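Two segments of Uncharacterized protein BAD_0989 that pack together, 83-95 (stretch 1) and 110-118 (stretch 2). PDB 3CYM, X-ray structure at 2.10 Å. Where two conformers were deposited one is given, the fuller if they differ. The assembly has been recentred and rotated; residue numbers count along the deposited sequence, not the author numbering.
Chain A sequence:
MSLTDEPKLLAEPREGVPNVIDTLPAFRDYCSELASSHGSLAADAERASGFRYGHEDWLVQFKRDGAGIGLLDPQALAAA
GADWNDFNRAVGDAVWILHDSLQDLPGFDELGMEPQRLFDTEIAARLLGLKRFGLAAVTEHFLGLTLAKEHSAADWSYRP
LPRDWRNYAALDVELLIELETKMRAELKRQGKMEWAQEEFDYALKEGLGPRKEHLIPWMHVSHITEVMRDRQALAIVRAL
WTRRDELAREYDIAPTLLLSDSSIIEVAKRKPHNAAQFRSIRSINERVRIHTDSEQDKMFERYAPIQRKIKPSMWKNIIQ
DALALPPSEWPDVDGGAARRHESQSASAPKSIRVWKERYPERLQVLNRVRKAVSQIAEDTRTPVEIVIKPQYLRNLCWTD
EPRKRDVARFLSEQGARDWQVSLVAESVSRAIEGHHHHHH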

# COMPACT_ATOMS: atom_id res chain seq x y z
N ASP A 83 4.13 24.28 -9.64
CA ASP A 83 4.63 24.32 -8.29
C ASP A 83 3.52 23.74 -7.40
O ASP A 83 2.43 24.29 -7.33
CB ASP A 83 4.91 25.79 -7.93
CG ASP A 83 5.65 25.97 -6.61
OD1 ASP A 83 5.90 27.14 -6.25
OD2 ASP A 83 5.98 24.97 -5.94
N TRP A 84 3.80 22.61 -6.76
CA TRP A 84 2.82 21.96 -5.89
C TRP A 84 2.60 22.72 -4.58
O TRP A 84 1.67 22.41 -3.83
CB TRP A 84 3.18 20.48 -5.63
CG TRP A 84 2.70 19.56 -6.74
CD1 TRP A 84 3.48 18.94 -7.68
CD2 TRP A 84 1.35 19.17 -7.02
NE1 TRP A 84 2.69 18.20 -8.53
CE2 TRP A 84 1.38 18.32 -8.15
CE3 TRP A 84 0.11 19.46 -6.43
CZ2 TRP A 84 0.22 17.75 -8.70
CZ3 TRP A 84 -1.05 18.90 -6.97
CH2 TRP A 84 -0.98 18.05 -8.10
N ASN A 85 3.45 23.72 -4.33
CA ASN A 85 3.31 24.59 -3.16
C ASN A 85 2.15 25.57 -3.34
O ASN A 85 1.59 26.06 -2.36
CB ASN A 85 4.62 25.33 -2.86
CG ASN A 85 5.65 24.46 -2.12
OD1 ASN A 85 6.25 24.92 -1.15
ND2 ASN A 85 5.85 23.23 -2.58
N ASP A 86 1.78 25.83 -4.59
CA ASP A 86 0.59 26.64 -4.90
C ASP A 86 -0.65 25.91 -4.42
O ASP A 86 -1.57 26.52 -3.89
CB ASP A 86 0.46 26.88 -6.41
CG ASP A 86 1.63 27.64 -7.00
OD1 ASP A 86 2.38 28.29 -6.24
OD2 ASP A 86 1.78 27.60 -8.24
N PHE A 87 -0.64 24.59 -4.61
CA PHE A 87 -1.70 23.70 -4.16
C PHE A 87 -1.90 23.74 -2.65
O PHE A 87 -3.03 23.86 -2.18
CB PHE A 87 -1.41 22.26 -4.62
CG PHE A 87 -2.54 21.32 -4.38
CD1 PHE A 87 -3.50 21.13 -5.35
CD2 PHE A 87 -2.65 20.63 -3.18
CE1 PHE A 87 -4.55 20.27 -5.12
CE2 PHE A 87 -3.70 19.78 -2.94
CZ PHE A 87 -4.65 19.60 -3.91
N ASN A 88 -0.81 23.62 -1.90
CA ASN A 88 -0.84 23.66 -0.44
C ASN A 88 -1.38 24.97 0.12
O ASN A 88 -2.10 24.98 1.13
CB ASN A 88 0.57 23.45 0.12
CG ASN A 88 1.12 22.09 -0.19
OD1 ASN A 88 0.40 21.09 -0.15
ND2 ASN A 88 2.41 22.04 -0.49
N ARG A 89 -1.01 26.07 -0.53
CA ARG A 89 -1.45 27.40 -0.14
C ARG A 89 -2.92 27.60 -0.45
O ARG A 89 -3.65 28.22 0.32
CB ARG A 89 -0.58 28.47 -0.81
CG ARG A 89 0.89 28.42 -0.35
CD ARG A 89 1.72 29.62 -0.78
NE ARG A 89 1.75 29.80 -2.23
CZ ARG A 89 1.15 30.80 -2.87
NH1 ARG A 89 0.48 31.72 -2.19
NH2 ARG A 89 1.22 30.87 -4.19
N ALA A 90 -3.35 27.02 -1.57
CA ALA A 90 -4.76 27.04 -1.97
C ALA A 90 -5.66 26.26 -1.01
O ALA A 90 -6.79 26.67 -0.74
CB ALA A 90 -4.89 26.50 -3.37
N VAL A 91 -5.16 25.14 -0.49
CA VAL A 91 -5.95 24.22 0.33
C VAL A 91 -5.83 24.56 1.83
O VAL A 91 -6.81 24.47 2.60
CB VAL A 91 -5.53 22.74 0.03
CG1 VAL A 91 -6.05 21.75 1.07
CG2 VAL A 91 -5.98 22.32 -1.36
N GLY A 92 -4.63 24.96 2.23
CA GLY A 92 -4.38 25.34 3.61
C GLY A 92 -4.43 24.16 4.56
O GLY A 92 -3.84 23.11 4.30
N ASP A 93 -5.16 24.33 5.66
CA ASP A 93 -5.22 23.34 6.73
C ASP A 93 -6.51 22.53 6.65
O ASP A 93 -6.96 21.99 7.65
CB ASP A 93 -5.06 24.02 8.10
CG ASP A 93 -6.29 24.84 8.49
OD1 ASP A 93 -6.58 24.91 9.71
OD2 ASP A 93 -6.96 25.40 7.60
N ALA A 94 -7.08 22.46 5.44
CA ALA A 94 -8.30 21.70 5.17
C ALA A 94 -8.10 20.21 5.39
O ALA A 94 -6.99 19.69 5.26
CB ALA A 94 -8.79 21.97 3.75
N VAL A 95 -9.18 19.53 5.71
CA VAL A 95 -9.18 18.10 5.98
C VAL A 95 -9.10 17.34 4.66
O VAL A 95 -9.90 17.56 3.76
CB VAL A 95 -10.44 17.68 6.79
CG1 VAL A 95 -10.51 16.16 6.98
CG2 VAL A 95 -10.47 18.38 8.14
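Stretch 2 110-118: ELGMEPQRL

A segment without much regular structure can still dock precisely on a helix if apolar side chains set its place and polar groups satisfy its backbone. The contact between residues 110-118 and 83-95 illustrates this. At its apolar centre lies Met113, whose side chain lies against two aromatic rings of the helix, Trp84 and Phe87. Its CE sits over one face of the Trp84 indole, 4.3 Å from the centroid of the six-membered ring, while Met113 CG approaches Phe87 CD2 at 4.1 Å. Leu111 covers the same face of Trp84, with Leu111 CB 4.2 Å from Trp84 CD1.

Stretch 2 enters as the last turn of a helix, which closes at Gly112 in a Schellman motif; the positive phi there (101°) suits glycine. The chain then runs broadly extended through Pro115, turns at Gln116 (phi/psi -102/-20), and is extended again at Arg117, all in the same sense as stretch 1: Gly112 lies nearest Trp84, Met113 nearest Asn88, Gln116 nearest Asp93 and Arg117 nearest Val95, where the CA atoms are 4.6 Å apart.

Around the apolar centre, Asn88 serves the backbone with both ends of its amide. Its ND2 donates to Gly112 O at 3.0 Å and its OD1 accepts from Glu114 N at 2.9 Å, so one side chain brackets Met113 and holds the extended segment against the helix.

Past Gly92, where the helix gives way to a type II' turn from Val91 to Ala94, a water links the two backbones, donating to Gly92 O (2.9 Å) and Ala94 O (2.6 Å) and accepting from Gln116 N (3.0 Å). At the polar edge, Arg117 NE and NH1 both donate to Asp93 O, at 2.7 and 2.9 Å. Val95 CG2 covers one face of the guanidinium and Asp93 OD1 lies over the opposite one, 4.0 Å from Arg117 NH1, contributing charge alone.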

# COMPACT_ATOMS: atom_id res chain seq x y z
N GLU A 110 5.77 12.86 -1.59
CA GLU A 110 6.81 12.91 -2.61
C GLU A 110 6.62 13.96 -3.70
O GLU A 110 7.59 14.41 -4.29
CB GLU A 110 7.07 11.52 -3.21
CG GLU A 110 7.92 10.65 -2.29
CD GLU A 110 8.88 9.75 -3.05
OE1 GLU A 110 9.95 9.42 -2.49
OE2 GLU A 110 8.56 9.37 -4.20
N LEU A 111 5.38 14.37 -3.94
CA LEU A 111 5.13 15.49 -4.86
C LEU A 111 5.30 16.85 -4.17
O LEU A 111 5.38 17.88 -4.83
CB LEU A 111 3.75 15.35 -5.53
CG LEU A 111 3.67 14.26 -6.61
CD1 LEU A 111 2.25 13.73 -6.80
CD2 LEU A 111 4.24 14.73 -7.94
N GLY A 112 5.36 16.84 -2.84
CA GLY A 112 5.57 18.05 -2.06
C GLY A 112 4.29 18.60 -1.45
O GLY A 112 4.27 19.73 -0.96
N MET A 113 3.23 17.80 -1.48
CA MET A 113 1.97 18.17 -0.84
C MET A 113 2.09 18.01 0.68
O MET A 113 2.86 17.18 1.17
CB MET A 113 0.81 17.35 -1.39
CG MET A 113 0.29 17.82 -2.74
SD MET A 113 -0.86 16.66 -3.51
CE MET A 113 0.25 15.67 -4.45
N GLU A 114 1.34 18.82 1.41
CA GLU A 114 1.40 18.80 2.87
C GLU A 114 0.01 18.80 3.51
O GLU A 114 -0.43 19.84 4.01
CB GLU A 114 2.23 19.99 3.38
CG GLU A 114 3.02 19.71 4.65
CD GLU A 114 2.26 20.07 5.93
OE1 GLU A 114 2.15 19.20 6.83
OE2 GLU A 114 1.80 21.22 6.05
N PRO A 115 -0.68 17.63 3.51
CA PRO A 115 -1.96 17.50 4.22
C PRO A 115 -1.81 17.77 5.72
O PRO A 115 -0.93 17.21 6.38
CB PRO A 115 -2.34 16.03 3.99
CG PRO A 115 -1.59 15.64 2.76
CD PRO A 115 -0.31 16.38 2.83
N GLN A 116 -2.65 18.65 6.25
CA GLN A 116 -2.51 19.07 7.65
C GLN A 116 -3.50 18.41 8.58
O GLN A 116 -3.30 18.39 9.80
CB GLN A 116 -2.60 20.59 7.76
CG GLN A 116 -1.38 21.31 7.23
CD GLN A 116 -1.35 22.77 7.63
OE1 GLN A 116 -1.44 23.65 6.78
NE2 GLN A 116 -1.24 23.02 8.93
N ARG A 117 -4.57 17.88 8.00
CA ARG A 117 -5.61 17.15 8.71
C ARG A 117 -6.09 16.00 7.83
O ARG A 117 -5.99 16.06 6.60
CB ARG A 117 -6.78 18.07 9.09
CG ARG A 117 -6.49 18.99 10.30
CD ARG A 117 -7.70 19.78 10.77
NE ARG A 117 -8.15 20.75 9.78
CZ ARG A 117 -9.25 21.49 9.90
NH1 ARG A 117 -9.58 22.35 8.93
NH2 ARG A 117 -10.02 21.39 10.97
N LEU A 118 -6.60 14.94 8.46
CA LEU A 118 -7.02 13.74 7.74
C LEU A 118 -8.32 13.18 8.28
O LEU A 118 -8.55 13.16 9.48
CB LEU A 118 -5.93 12.67 7.84
CG LEU A 118 -6.08 11.35 7.09
CD1 LEU A 118 -5.95 11.59 5.59
CD2 LEU A 118 -5.01 10.40 7.58
O HOH W 1 -4.56 20.28 4.68